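PDB 4EVW: nucleoside-diphosphate-sugar pyrophosphorylase from Vibrio cholerae, which probably transfers a nucleotidyl group to a sugar phosphate, releasing pyrophosphate and forming a nucleotide sugar. Local coordinates for residues Thr110-Asp115 with Thr172-Phe177; Ile114-Pro119 with Val229-Val234; Glu135-Gly140 with Ile224-Val229; Trp144-Pro149 with Asp168-Gly173. The protein carries 1 engineered substitution. All blocks are in the same frame, centred on the assembly; numbering follows the deposited sequence.

Interaction 1 (Thr110-Asp115 with Thr172-Phe177); sequences TVFNID and TGLYHF
T110 and V111 of strand 109-111 lie antiparallel to strand 174-177, with L174 packed against T110 and F112. T110 pairs with H176 in a non-hydrogen-bonded pair, and the side chains supply the bond that the backbone lacks: T110 OG1 lies 2.7 Å from H176 ND1, at the imidazole edge and near its plane. With chi1 at -61° the hydroxyl sits beside the backbone N, while CG2 is directed to L174 and lies 4.0 Å from its CG. Threonine suits the place because one branch is a hydroxyl and the other a methyl. V111, a beta-branched residue at home in a strand, forms the hydrogen-bonded pair with Y175: V111 N gives to Y175 O at 2.8 Å and Y175 N returns a bond to V111 O at 2.9 Å. L174 also turns CD1 against F112 CD1 at 3.8 Å. Just before L174 the chain turns a corner at G173, whose lack of a side chain lets N113 ND2 approach its CA to 3.6 Å; waters link that amide to the carbonyls of G173 and T172, while N113 OD1 bonds to T116 OG1. With strand 2-5 parallel to 109-111, this forms the mixed central sheet typical of the Rossmann-like nucleotidyltransferase fold.

Interaction 2 (Ile114-Pro119 with Val229-Val234); sequences IDTFRP and VIFCGV
The carbonyl oxygen of D115 receives the N-H of C232 at 2.8 Å, the N-H pointing at it with an angle of 160°. Two more backbone bonds follow, because F117 and I230 form a hydrogen-bonded pair: F117 N gives to I230 O, and I230 N gives to F117 O, each at 2.9 Å. D115 has its CB over the backbone of G233, where the absence of a side chain makes room for it.

On the face that carries F117 and I230, the phenyl ring is the broad element. Its CD2 touches I230 CG2, and its CZ meets C232 CB at 3.6 Å; the cysteine sulfur stands obliquely to the same ring, a loose sulfur-aromatic contact. Small and only weakly polar, C232 fits beside the CZ end of a ring that also meets H35 and F241.

Together the two segments make a short two-stranded antiparallel ribbon, separate from the main sheet, that leads directly into the C-terminal helix 235-243.

The opposite face belongs to T116 and F231, whose side chains lie side by side and point the same way. V229 CG2 is anti to its backbone N, and sits 3.6 Å above one face of the F231 ring, offset toward the rim. It also presses on T116 CG2 at 3.5 Å, a tight fit. R118, bent at chi2 and chi3, rests its CD against V229 CB at 3.8 Å and sends its guanidinium on toward E135.

Interaction 3 (Glu135-Gly140 with Ile224-Val229); sequences EVFQGG and IARHEV
I224 lays its aliphatic branches across the stem of E135, the two side chains meeting at a slant. I224 CG2 is 3.8 Å from E135 CG, and I224 CD1 is 3.9 Å from E135 CD. The isoleucine reaches this place with CG1 between its backbone N and carbonyl carbon (chi1 66°), after which CD1 continues in an extended line. E135 suits the site because its methylenes can be covered by a hydrocarbon while its carboxylate, buried here, is satisfied by partners from other segments: R118 NH2 makes a salt bridge to OE2, and T172 OG1 a hydrogen bond to OE1. That pairing would probably help keep the acid ionised.

The backbones are joined by one direct bond, I224 N to V136 O at 2.8 Å, and the acceptor is met almost head-on, at a C=O...N angle of 173°. A water extends the link, accepting from Q138 N and donating to I224 O at 2.8 Å.

Further on, R226 brings its CD to 3.6 Å from F137 CD2. The two side chains lie side by side, but the ring and guanidinium planes are 70° apart, so they do not stack; it is the arginine's methylene that packs on the phenyl ring. R226 opens the short 3-10 turn 226-228; just before it, A225 N bonds to E228 OE1 at 3.0 Å.

Strand 132-138 has strand 219-223 parallel to it and strand 169-172 antiparallel, and I224 follows the first of these, its N-H still bonded to V136 O, before the chain goes on toward strand 230-231.

Interaction 4 (Trp144-Pro149 with Asp168-Gly173); sequences WSFAKP and DLCSTG
C170 is the bump of this contact, and the hollow is made by the aromatic side chains of W144 and F146. C170 CB presses on W144 CB at 3.7 Å and lies off-centre above the five-membered ring of the indole as a CH-pi contact. Its sulfur, turned beside the backbone N and anti to the carbonyl carbon (chi1 -45°), stands 4.1 Å from the centroid of that same ring and 3.5 Å from F146 CE2. A compact, polarisable thiol suits a place between two aromatic side chains.

Around this wedge the backbones are clasped: S171 N gives to S145 O at 2.8 Å with an almost straight N-H (174°), and A147 N gives to L169 O at 3.0 Å. These bonds flank a single bridge, F146 with C170. The strand directions are 135° apart; 146-149 pairs with strand 157-161 in a small antiparallel ribbon, while 169-172 belongs to the main mixed sheet.

L169 is the second bump. Its CD1 settles beside the P149 ring, 3.9 Å from CD, and L169 CB lies 3.5 Å from A147 O.

At the other end, serines pack closely: S145 OG comes to 3.3 Å from S171 CB, and bonds to Y175 OH. S171 OG accepts from G173 N, an ST turn at the corner the chain makes at G173.

Overall arrangement
Following the chain, 110-115 leaves the end of strand 109-111 and closes its loop on 172-177 in interaction 1, at the heart of the central sheet. The overlapping segment 114-119 closes the longest loop, on 229-234, in interaction 2. Within that loop lies interaction 3, joining 135-140 to 224-229, and within interaction 3 lies interaction 4, where 144-149 meets 168-173. Interactions 1 and 3 cross, as their segments alternate, and interactions 1 and 4 end on the same run of chain, sharing T172 and G173. The main sheet is thereby tied to the small ribbon 146-149/157-161 and, through R118 and E135, to the ribbon before the C-terminal helix.

Interaction 1 (Thr110-Asp115 with Thr172-Phe177)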
loop_
_atom_site.group_PDB
_atom_site.type_symbol
_atom_site.label_atom_id
_atom_site.label_comp_id
_atom_site.label_asym_id
_atom_site.label_seq_id
_atom_site.Cartn_x
_atom_site.Cartn_y
_atom_site.Cartn_z
ATOM N N THR A 110 1.658 8.026 -0.400
ATOM C CA THR A 110 2.348 6.901 0.200
ATOM C C THR A 110 1.313 5.806 0.320
ATOM O O THR A 110 0.432 5.868 1.175
ATOM C CB THR A 110 2.870 7.293 1.584
ATOM O OG1 THR A 110 3.792 8.377 1.441
ATOM C CG2 THR A 110 3.566 6.123 2.250
ATOM N N VAL A 111 1.401 4.813 -0.555
ATOM C CA VAL A 111 0.438 3.718 -0.539
ATOM C C VAL A 111 0.884 2.650 0.435
ATOM O O VAL A 111 2.040 2.244 0.441
ATOM C CB VAL A 111 0.283 3.093 -1.937
ATOM C CG1 VAL A 111 -0.796 2.009 -1.911
ATOM C CG2 VAL A 111 -0.055 4.176 -2.943
ATOM N N PHE A 112 -0.046 2.188 1.258
ATOM C CA PHE A 112 0.268 1.177 2.251
ATOM C C PHE A 112 -0.927 0.237 2.331
ATOM O O PHE A 112 -2.019 0.590 1.902
ATOM C CB PHE A 112 0.491 1.861 3.593
ATOM C CG PHE A 112 1.041 0.958 4.650
ATOM C CD1 PHE A 112 2.290 0.365 4.496
ATOM C CD2 PHE A 112 0.318 0.713 5.809
ATOM C CE1 PHE A 112 2.813 -0.460 5.491
ATOM C CE2 PHE A 112 0.829 -0.108 6.809
ATOM C CZ PHE A 112 2.077 -0.695 6.651
ATOM N N ASN A 113 -0.741 -0.958 2.873
ATOM C CA ASN A 113 -1.881 -1.853 2.952
ATOM C C ASN A 113 -2.223 -2.208 4.386
ATOM O O ASN A 113 -1.368 -2.212 5.276
ATOM C CB ASN A 113 -1.644 -3.099 2.103
ATOM C CG ASN A 113 -0.545 -3.965 2.639
ATOM O OD1 ASN A 113 -0.776 -4.812 3.499
ATOM N ND2 ASN A 113 0.667 -3.754 2.143
ATOM N N ILE A 114 -3.493 -2.507 4.594
ATOM C CA ILE A 114 -4.003 -2.819 5.911
ATOM C C ILE A 114 -3.546 -4.181 6.461
ATOM O O ILE A 114 -3.807 -4.497 7.621
ATOM C CB ILE A 114 -5.553 -2.689 5.887
ATOM C CG1 ILE A 114 -6.040 -2.071 7.193
ATOM C CG2 ILE A 114 -6.202 -4.027 5.597
ATOM C CD1 ILE A 114 -5.512 -0.665 7.432
ATOM N N ASP A 115 -2.838 -4.960 5.638
ATOM C CA ASP A 115 -2.333 -6.282 6.043
ATOM C C ASP A 115 -0.947 -6.195 6.671
ATOM O O ASP A 115 -0.382 -7.208 7.077
ATOM C CB ASP A 115 -2.184 -7.223 4.842
ATOM C CG ASP A 115 -3.453 -7.376 4.048
ATOM O OD1 ASP A 115 -4.526 -7.544 4.662
ATOM O OD2 ASP A 115 -3.368 -7.349 2.801
ATOM N N THR A 172 7.662 -4.266 1.315
ATOM C CA THR A 172 6.930 -4.377 2.567
ATOM C C THR A 172 5.480 -3.997 2.282
ATOM O O THR A 172 4.611 -4.155 3.131
ATOM C CB THR A 172 7.455 -3.390 3.621
ATOM O OG1 THR A 172 7.246 -2.051 3.153
ATOM C CG2 THR A 172 8.945 -3.612 3.879
ATOM N N GLY A 173 5.229 -3.484 1.084
ATOM C CA GLY A 173 3.883 -3.068 0.739
ATOM C C GLY A 173 3.725 -1.562 0.854
ATOM O O GLY A 173 2.628 -1.029 0.676
ATOM N N LEU A 174 4.814 -0.870 1.181
ATOM C CA LEU A 174 4.767 0.586 1.274
ATOM C C LEU A 174 5.419 1.123 0.007
ATOM O O LEU A 174 6.600 0.883 -0.248
ATOM C CB LEU A 174 5.510 1.088 2.516
ATOM C CG LEU A 174 5.325 2.594 2.730
ATOM C CD1 LEU A 174 5.145 2.895 4.209
ATOM C CD2 LEU A 174 6.506 3.346 2.138
ATOM N N TYR A 175 4.627 1.830 -0.794
ATOM C CA TYR A 175 5.076 2.394 -2.058
ATOM C C TYR A 175 4.878 3.898 -2.037
ATOM O O TYR A 175 3.746 4.379 -1.985
ATOM C CB TYR A 175 4.262 1.812 -3.212
ATOM C CG TYR A 175 4.254 0.309 -3.247
ATOM C CD1 TYR A 175 3.142 -0.416 -2.813
ATOM C CD2 TYR A 175 5.360 -0.395 -3.714
ATOM C CE1 TYR A 175 3.135 -1.809 -2.850
ATOM C CE2 TYR A 175 5.366 -1.781 -3.753
ATOM C CZ TYR A 175 4.254 -2.482 -3.322
ATOM O OH TYR A 175 4.260 -3.854 -3.372
ATOM N N HIS A 176 5.975 4.639 -2.100
ATOM C CA HIS A 176 5.903 6.087 -2.060
ATOM C C HIS A 176 6.149 6.715 -3.427
ATOM O O HIS A 176 7.011 6.259 -4.183
ATOM C CB HIS A 176 6.933 6.622 -1.058
ATOM C CG HIS A 176 6.899 8.112 -0.897
ATOM N ND1 HIS A 176 5.942 8.758 -0.143
ATOM C CD2 HIS A 176 7.702 9.078 -1.397
ATOM C CE1 HIS A 176 6.161 10.062 -0.185
ATOM N NE2 HIS A 176 7.222 10.283 -0.939
ATOM N N PHE A 177 5.367 7.749 -3.734
ATOM C CA PHE A 177 5.501 8.510 -4.976
ATOM C C PHE A 177 5.534 9.981 -4.577
ATOM O O PHE A 177 4.645 10.453 -3.866
ATOM C CB PHE A 177 4.314 8.270 -5.912
ATOM C CG PHE A 177 4.137 6.832 -6.307
ATOM C CD1 PHE A 177 3.538 5.932 -5.440
ATOM C CD2 PHE A 177 4.584 6.380 -7.543
ATOM C CE1 PHE A 177 3.383 4.592 -5.794
ATOM C CE2 PHE A 177 4.434 5.041 -7.911
ATOM C CZ PHE A 177 3.832 4.146 -7.033
HETATM O O HOH W 1 0.397 -2.259 -0.603
HETATM O O HOH W 2 2.490 -5.990 2.529
#

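Interaction 2 (Ile114-Pro119 with Val229-Val234)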
loop_
_atom_site.group_PDB
_atom_site.type_symbol
_atom_site.label_atom_id
_atom_site.label_comp_id
_atom_site.label_asym_id
_atom_site.label_seq_id
_atom_site.Cartn_x
_atom_site.Cartn_y
_atom_site.Cartn_z
ATOM N N ILE A 114 -3.493 -2.507 4.594
ATOM C CA ILE A 114 -4.003 -2.819 5.911
ATOM C C ILE A 114 -3.546 -4.181 6.461
ATOM O O ILE A 114 -3.807 -4.497 7.621
ATOM C CB ILE A 114 -5.553 -2.689 5.887
ATOM C CG1 ILE A 114 -6.040 -2.071 7.193
ATOM C CG2 ILE A 114 -6.202 -4.027 5.597
ATOM C CD1 ILE A 114 -5.512 -0.665 7.432
ATOM N N ASP A 115 -2.838 -4.960 5.638
ATOM C CA ASP A 115 -2.333 -6.282 6.043
ATOM C C ASP A 115 -0.947 -6.195 6.671
ATOM O O ASP A 115 -0.382 -7.208 7.077
ATOM C CB ASP A 115 -2.184 -7.223 4.842
ATOM C CG ASP A 115 -3.453 -7.376 4.048
ATOM O OD1 ASP A 115 -4.526 -7.544 4.662
ATOM O OD2 ASP A 115 -3.368 -7.349 2.801
ATOM N N THR A 116 -0.403 -4.989 6.741
ATOM C CA THR A 116 0.946 -4.809 7.246
ATOM C C THR A 116 1.042 -3.824 8.399
ATOM O O THR A 116 0.319 -2.829 8.425
ATOM C CB THR A 116 1.848 -4.296 6.103
ATOM O OG1 THR A 116 1.654 -5.116 4.945
ATOM C CG2 THR A 116 3.311 -4.331 6.503
ATOM N N PHE A 117 1.921 -4.113 9.358
ATOM C CA PHE A 117 2.142 -3.191 10.469
ATOM C C PHE A 117 3.602 -2.776 10.432
ATOM O O PHE A 117 4.510 -3.611 10.317
ATOM C CB PHE A 117 1.873 -3.811 11.843
ATOM C CG PHE A 117 0.623 -4.621 11.913
ATOM C CD1 PHE A 117 -0.488 -4.295 11.138
ATOM C CD2 PHE A 117 0.559 -5.725 12.751
ATOM C CE1 PHE A 117 -1.644 -5.064 11.195
ATOM C CE2 PHE A 117 -0.588 -6.502 12.821
ATOM C CZ PHE A 117 -1.695 -6.174 12.039
ATOM N N ARG A 118 3.816 -1.472 10.535
ATOM C CA ARG A 118 5.158 -0.896 10.523
ATOM C C ARG A 118 5.224 0.016 11.736
ATOM O O ARG A 118 5.087 1.236 11.615
ATOM C CB ARG A 118 5.360 -0.096 9.237
ATOM C CG ARG A 118 5.643 -0.975 8.029
ATOM C CD ARG A 118 7.111 -1.390 7.998
ATOM N NE ARG A 118 7.970 -0.240 7.715
ATOM C CZ ARG A 118 8.686 0.409 8.629
ATOM N NH1 ARG A 118 8.666 0.022 9.903
ATOM N NH2 ARG A 118 9.407 1.466 8.275
ATOM N N PRO A 119 5.443 -0.562 12.924
ATOM C CA PRO A 119 5.502 0.262 14.135
ATOM C C PRO A 119 6.469 1.447 14.070
ATOM O O PRO A 119 7.586 1.326 13.566
ATOM C CB PRO A 119 5.928 -0.728 15.219
ATOM C CG PRO A 119 5.561 -2.067 14.676
ATOM C CD PRO A 119 5.848 -1.952 13.207
ATOM N N VAL A 229 8.781 -4.881 10.536
ATOM C CA VAL A 229 7.555 -5.106 9.780
ATOM C C VAL A 229 6.873 -6.396 10.233
ATOM O O VAL A 229 7.525 -7.416 10.462
ATOM C CB VAL A 229 7.833 -5.156 8.247
ATOM C CG1 VAL A 229 8.763 -6.313 7.903
ATOM C CG2 VAL A 229 6.517 -5.280 7.482
ATOM N N ILE A 230 5.557 -6.329 10.407
ATOM C CA ILE A 230 4.778 -7.492 10.820
ATOM C C ILE A 230 3.698 -7.696 9.772
ATOM O O ILE A 230 2.940 -6.776 9.470
ATOM C CB ILE A 230 4.108 -7.270 12.191
ATOM C CG1 ILE A 230 5.184 -7.105 13.267
ATOM C CG2 ILE A 230 3.186 -8.449 12.523
ATOM C CD1 ILE A 230 4.703 -6.395 14.510
ATOM N N PHE A 231 3.644 -8.891 9.202
ATOM C CA PHE A 231 2.640 -9.190 8.191
ATOM C C PHE A 231 1.491 -9.951 8.832
ATOM O O PHE A 231 1.703 -10.875 9.616
ATOM C CB PHE A 231 3.257 -10.015 7.065
ATOM C CG PHE A 231 4.354 -9.302 6.329
ATOM C CD1 PHE A 231 4.070 -8.214 5.512
ATOM C CD2 PHE A 231 5.674 -9.713 6.463
ATOM C CE1 PHE A 231 5.090 -7.545 4.838
ATOM C CE2 PHE A 231 6.700 -9.053 5.797
ATOM C CZ PHE A 231 6.408 -7.967 4.981
ATOM N N CYS A 232 0.274 -9.552 8.487
ATOM C CA CYS A 232 -0.921 -10.170 9.038
ATOM C C CYS A 232 -1.953 -10.224 7.911
ATOM O O CYS A 232 -3.084 -9.769 8.070
ATOM C CB CYS A 232 -1.428 -9.305 10.192
ATOM S SG CYS A 232 -2.471 -10.159 11.377
ATOM N N GLY A 233 -1.546 -10.786 6.775
ATOM C CA GLY A 233 -2.421 -10.844 5.617
ATOM C C GLY A 233 -3.096 -12.163 5.282
ATOM O O GLY A 233 -3.950 -12.203 4.396
ATOM N N VAL A 234 -2.700 -13.238 5.954
ATOM C CA VAL A 234 -3.320 -14.543 5.737
ATOM C C VAL A 234 -3.706 -15.076 7.116
ATOM O O VAL A 234 -3.127 -14.675 8.128
ATOM C CB VAL A 234 -2.368 -15.529 5.008
ATOM C CG1 VAL A 234 -2.005 -14.972 3.634
ATOM C CG2 VAL A 234 -1.120 -15.778 5.831
#

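Interaction 3 (Glu135-Gly140 with Ile224-Val229)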
loop_
_atom_site.group_PDB
_atom_site.type_symbol
_atom_site.label_atom_id
_atom_site.label_comp_id
_atom_site.label_asym_id
_atom_site.label_seq_id
_atom_site.Cartn_x
_atom_site.Cartn_y
_atom_site.Cartn_z
ATOM N N GLU A 135 9.777 0.679 0.001
ATOM C CA GLU A 135 10.351 0.219 1.253
ATOM C C GLU A 135 10.546 -1.278 1.067
ATOM O O GLU A 135 9.641 -1.972 0.593
ATOM C CB GLU A 135 9.387 0.488 2.395
ATOM C CG GLU A 135 9.926 0.142 3.760
ATOM C CD GLU A 135 8.905 0.427 4.832
ATOM O OE1 GLU A 135 7.911 -0.324 4.912
ATOM O OE2 GLU A 135 9.087 1.415 5.576
ATOM N N VAL A 136 11.720 -1.781 1.423
ATOM C CA VAL A 136 12.001 -3.199 1.245
ATOM C C VAL A 136 12.656 -3.847 2.460
ATOM O O VAL A 136 13.169 -3.160 3.344
ATOM C CB VAL A 136 12.932 -3.428 0.017
ATOM C CG1 VAL A 136 12.241 -2.971 -1.264
ATOM C CG2 VAL A 136 14.254 -2.669 0.204
ATOM N N PHE A 137 12.612 -5.175 2.506
ATOM C CA PHE A 137 13.259 -5.927 3.570
ATOM C C PHE A 137 13.916 -7.138 2.917
ATOM O O PHE A 137 13.602 -7.493 1.777
ATOM C CB PHE A 137 12.264 -6.372 4.660
ATOM C CG PHE A 137 11.336 -7.471 4.234
ATOM C CD1 PHE A 137 10.262 -7.208 3.393
ATOM C CD2 PHE A 137 11.535 -8.772 4.680
ATOM C CE1 PHE A 137 9.400 -8.222 3.003
ATOM C CE2 PHE A 137 10.678 -9.797 4.295
ATOM C CZ PHE A 137 9.608 -9.521 3.454
ATOM N N GLN A 138 14.844 -7.755 3.636
ATOM C CA GLN A 138 15.559 -8.918 3.125
ATOM C C GLN A 138 14.628 -10.106 3.351
ATOM O O GLN A 138 14.589 -10.669 4.442
ATOM C CB GLN A 138 16.858 -9.093 3.915
ATOM C CG GLN A 138 17.965 -9.795 3.153
ATOM C CD GLN A 138 18.684 -8.874 2.184
ATOM O OE1 GLN A 138 19.420 -7.974 2.592
ATOM N NE2 GLN A 138 18.469 -9.093 0.891
ATOM N N GLY A 139 13.882 -10.492 2.319
ATOM C CA GLY A 139 12.917 -11.566 2.487
ATOM C C GLY A 139 13.130 -12.942 1.892
ATOM O O GLY A 139 13.865 -13.127 0.921
ATOM N N GLY A 140 12.440 -13.915 2.481
ATOM C CA GLY A 140 12.547 -15.286 2.025
ATOM C C GLY A 140 11.449 -15.721 1.075
ATOM O O GLY A 140 10.298 -15.298 1.186
ATOM N N ILE A 224 14.616 -1.833 5.361
ATOM C CA ILE A 224 14.325 -1.857 6.790
ATOM C C ILE A 224 14.613 -3.265 7.285
ATOM O O ILE A 224 14.761 -4.195 6.485
ATOM C CB ILE A 224 12.852 -1.488 7.130
ATOM C CG1 ILE A 224 11.888 -2.548 6.594
ATOM C CG2 ILE A 224 12.520 -0.107 6.578
ATOM C CD1 ILE A 224 10.463 -2.373 7.099
ATOM N N ALA A 225 14.708 -3.412 8.602
ATOM C CA ALA A 225 14.990 -4.707 9.211
ATOM C C ALA A 225 13.710 -5.536 9.325
ATOM O O ALA A 225 12.617 -4.992 9.468
ATOM C CB ALA A 225 15.611 -4.501 10.588
ATOM N N ARG A 226 13.849 -6.856 9.271
ATOM C CA ARG A 226 12.696 -7.744 9.348
ATOM C C ARG A 226 11.836 -7.536 10.591
ATOM O O ARG A 226 10.616 -7.697 10.537
ATOM C CB ARG A 226 13.152 -9.205 9.288
ATOM C CG ARG A 226 11.997 -10.200 9.258
ATOM C CD ARG A 226 11.138 -10.004 8.015
ATOM N NE ARG A 226 10.073 -11.000 7.902
ATOM C CZ ARG A 226 8.889 -10.910 8.497
ATOM N NH1 ARG A 226 8.597 -9.863 9.259
ATOM N NH2 ARG A 226 7.992 -11.873 8.324
ATOM N N HIS A 227 12.459 -7.169 11.709
ATOM C CA HIS A 227 11.708 -6.965 12.942
ATOM C C HIS A 227 10.895 -5.674 12.947
ATOM O O HIS A 227 10.111 -5.433 13.866
ATOM C CB HIS A 227 12.645 -6.971 14.156
ATOM C CG HIS A 227 13.526 -5.763 14.253
ATOM N ND1 HIS A 227 14.732 -5.660 13.596
ATOM C CD2 HIS A 227 13.367 -4.599 14.929
ATOM C CE1 HIS A 227 15.278 -4.487 13.862
ATOM N NE2 HIS A 227 14.469 -3.825 14.668
ATOM N N GLU A 228 11.079 -4.842 11.928
ATOM C CA GLU A 228 10.349 -3.577 11.857
ATOM C C GLU A 228 9.043 -3.697 11.078
ATOM O O GLU A 228 8.286 -2.732 10.971
ATOM C CB GLU A 228 11.238 -2.497 11.234
ATOM C CG GLU A 228 12.444 -2.141 12.104
ATOM C CD GLU A 228 13.293 -1.031 11.513
ATOM O OE1 GLU A 228 13.936 -1.256 10.463
ATOM O OE2 GLU A 228 13.316 0.071 12.099
ATOM N N VAL A 229 8.781 -4.881 10.536
ATOM C CA VAL A 229 7.555 -5.106 9.780
ATOM C C VAL A 229 6.873 -6.396 10.233
ATOM O O VAL A 229 7.525 -7.416 10.462
ATOM C CB VAL A 229 7.833 -5.156 8.247
ATOM C CG1 VAL A 229 8.763 -6.313 7.903
ATOM C CG2 VAL A 229 6.517 -5.280 7.482
HETATM O O HOH W 3 15.641 -6.795 6.022
#

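Interaction 4 (Trp144-Pro149 with Asp168-Gly173)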
loop_
_atom_site.group_PDB
_atom_site.type_symbol
_atom_site.label_atom_id
_atom_site.label_comp_id
_atom_site.label_asym_id
_atom_site.label_seq_id
_atom_site.Cartn_x
_atom_site.Cartn_y
_atom_site.Cartn_z
ATOM N N TRP A 144 6.669 -12.398 -3.315
ATOM C CA TRP A 144 6.725 -10.993 -2.944
ATOM C C TRP A 144 6.905 -10.188 -4.216
ATOM O O TRP A 144 7.088 -10.748 -5.294
ATOM C CB TRP A 144 7.942 -10.702 -2.059
ATOM C CG TRP A 144 8.109 -11.573 -0.865
ATOM C CD1 TRP A 144 8.859 -12.713 -0.773
ATOM C CD2 TRP A 144 7.533 -11.365 0.425
ATOM N NE1 TRP A 144 8.787 -13.223 0.501
ATOM C CE2 TRP A 144 7.978 -12.416 1.257
ATOM C CE3 TRP A 144 6.681 -10.389 0.962
ATOM C CZ2 TRP A 144 7.600 -12.519 2.599
ATOM C CZ3 TRP A 144 6.305 -10.490 2.295
ATOM C CH2 TRP A 144 6.765 -11.549 3.099
ATOM N N SER A 145 6.834 -8.870 -4.088
ATOM C CA SER A 145 7.116 -8.004 -5.217
ATOM C C SER A 145 8.559 -7.642 -4.896
ATOM O O SER A 145 8.900 -7.402 -3.738
ATOM C CB SER A 145 6.221 -6.758 -5.241
ATOM O OG SER A 145 5.635 -6.500 -3.981
ATOM N N PHE A 146 9.404 -7.638 -5.915
ATOM C CA PHE A 146 10.825 -7.374 -5.736
ATOM C C PHE A 146 11.304 -6.083 -6.373
ATOM O O PHE A 146 10.743 -5.628 -7.364
ATOM C CB PHE A 146 11.633 -8.520 -6.343
ATOM C CG PHE A 146 11.353 -9.855 -5.728
ATOM C CD1 PHE A 146 10.279 -10.633 -6.154
ATOM C CD2 PHE A 146 12.162 -10.331 -4.707
ATOM C CE1 PHE A 146 10.021 -11.875 -5.562
ATOM C CE2 PHE A 146 11.915 -11.564 -4.111
ATOM C CZ PHE A 146 10.843 -12.337 -4.539
ATOM N N ALA A 147 12.350 -5.500 -5.797
ATOM C CA ALA A 147 12.954 -4.295 -6.352
ATOM C C ALA A 147 14.409 -4.678 -6.622
ATOM O O ALA A 147 15.083 -5.231 -5.749
ATOM C CB ALA A 147 12.880 -3.140 -5.360
ATOM N N LYS A 148 14.879 -4.407 -7.835
ATOM C CA LYS A 148 16.247 -4.742 -8.218
ATOM C C LYS A 148 17.164 -3.528 -8.091
ATOM O O LYS A 148 16.903 -2.474 -8.668
ATOM C CB LYS A 148 16.270 -5.270 -9.655
ATOM C CG LYS A 148 17.639 -5.729 -10.144
ATOM C CD LYS A 148 17.556 -6.240 -11.580
ATOM C CE LYS A 148 18.914 -6.683 -12.111
ATOM N NZ LYS A 148 18.868 -6.959 -13.578
ATOM N N PRO A 149 18.254 -3.662 -7.323
ATOM C CA PRO A 149 19.207 -2.565 -7.124
ATOM C C PRO A 149 20.153 -2.375 -8.309
ATOM O O PRO A 149 20.379 -3.303 -9.088
ATOM C CB PRO A 149 19.942 -2.984 -5.854
ATOM C CG PRO A 149 20.009 -4.473 -6.003
ATOM C CD PRO A 149 18.621 -4.839 -6.514
ATOM N N ASP A 168 16.706 -10.000 -3.987
ATOM C CA ASP A 168 16.252 -10.486 -2.695
ATOM C C ASP A 168 15.777 -9.327 -1.818
ATOM O O ASP A 168 15.735 -9.436 -0.595
ATOM C CB ASP A 168 17.320 -11.339 -1.987
ATOM C CG ASP A 168 18.626 -10.621 -1.805
ATOM O OD1 ASP A 168 18.772 -9.513 -2.352
ATOM O OD2 ASP A 168 19.511 -11.176 -1.119
ATOM N N LEU A 169 15.417 -8.216 -2.460
ATOM C CA LEU A 169 14.872 -7.054 -1.758
ATOM C C LEU A 169 13.370 -7.119 -2.024
ATOM O O LEU A 169 12.916 -6.833 -3.134
ATOM C CB LEU A 169 15.444 -5.754 -2.322
ATOM C CG LEU A 169 16.965 -5.591 -2.215
ATOM C CD1 LEU A 169 17.392 -4.294 -2.864
ATOM C CD2 LEU A 169 17.377 -5.623 -0.754
ATOM N N CYS A 170 12.606 -7.491 -1.003
ATOM C CA CYS A 170 11.158 -7.642 -1.134
ATOM C C CYS A 170 10.367 -6.479 -0.564
ATOM O O CYS A 170 10.680 -5.967 0.511
ATOM C CB CYS A 170 10.722 -8.928 -0.441
ATOM S SG CYS A 170 11.793 -10.325 -0.843
ATOM N N SER A 171 9.317 -6.086 -1.279
ATOM C CA SER A 171 8.477 -4.978 -0.841
ATOM C C SER A 171 7.711 -5.263 0.440
ATOM O O SER A 171 7.170 -6.355 0.636
ATOM C CB SER A 171 7.478 -4.597 -1.941
ATOM O OG SER A 171 6.561 -3.627 -1.460
ATOM N N THR A 172 7.662 -4.266 1.315
ATOM C CA THR A 172 6.930 -4.377 2.567
ATOM C C THR A 172 5.480 -3.997 2.282
ATOM O O THR A 172 4.611 -4.155 3.131
ATOM C CB THR A 172 7.455 -3.390 3.621
ATOM O OG1 THR A 172 7.246 -2.051 3.153
ATOM C CG2 THR A 172 8.945 -3.612 3.879
ATOM N N GLY A 173 5.229 -3.484 1.084
ATOM C CA GLY A 173 3.883 -3.068 0.739
ATOM C C GLY A 173 3.725 -1.562 0.854
ATOM O O GLY A 173 2.628 -1.029 0.676
#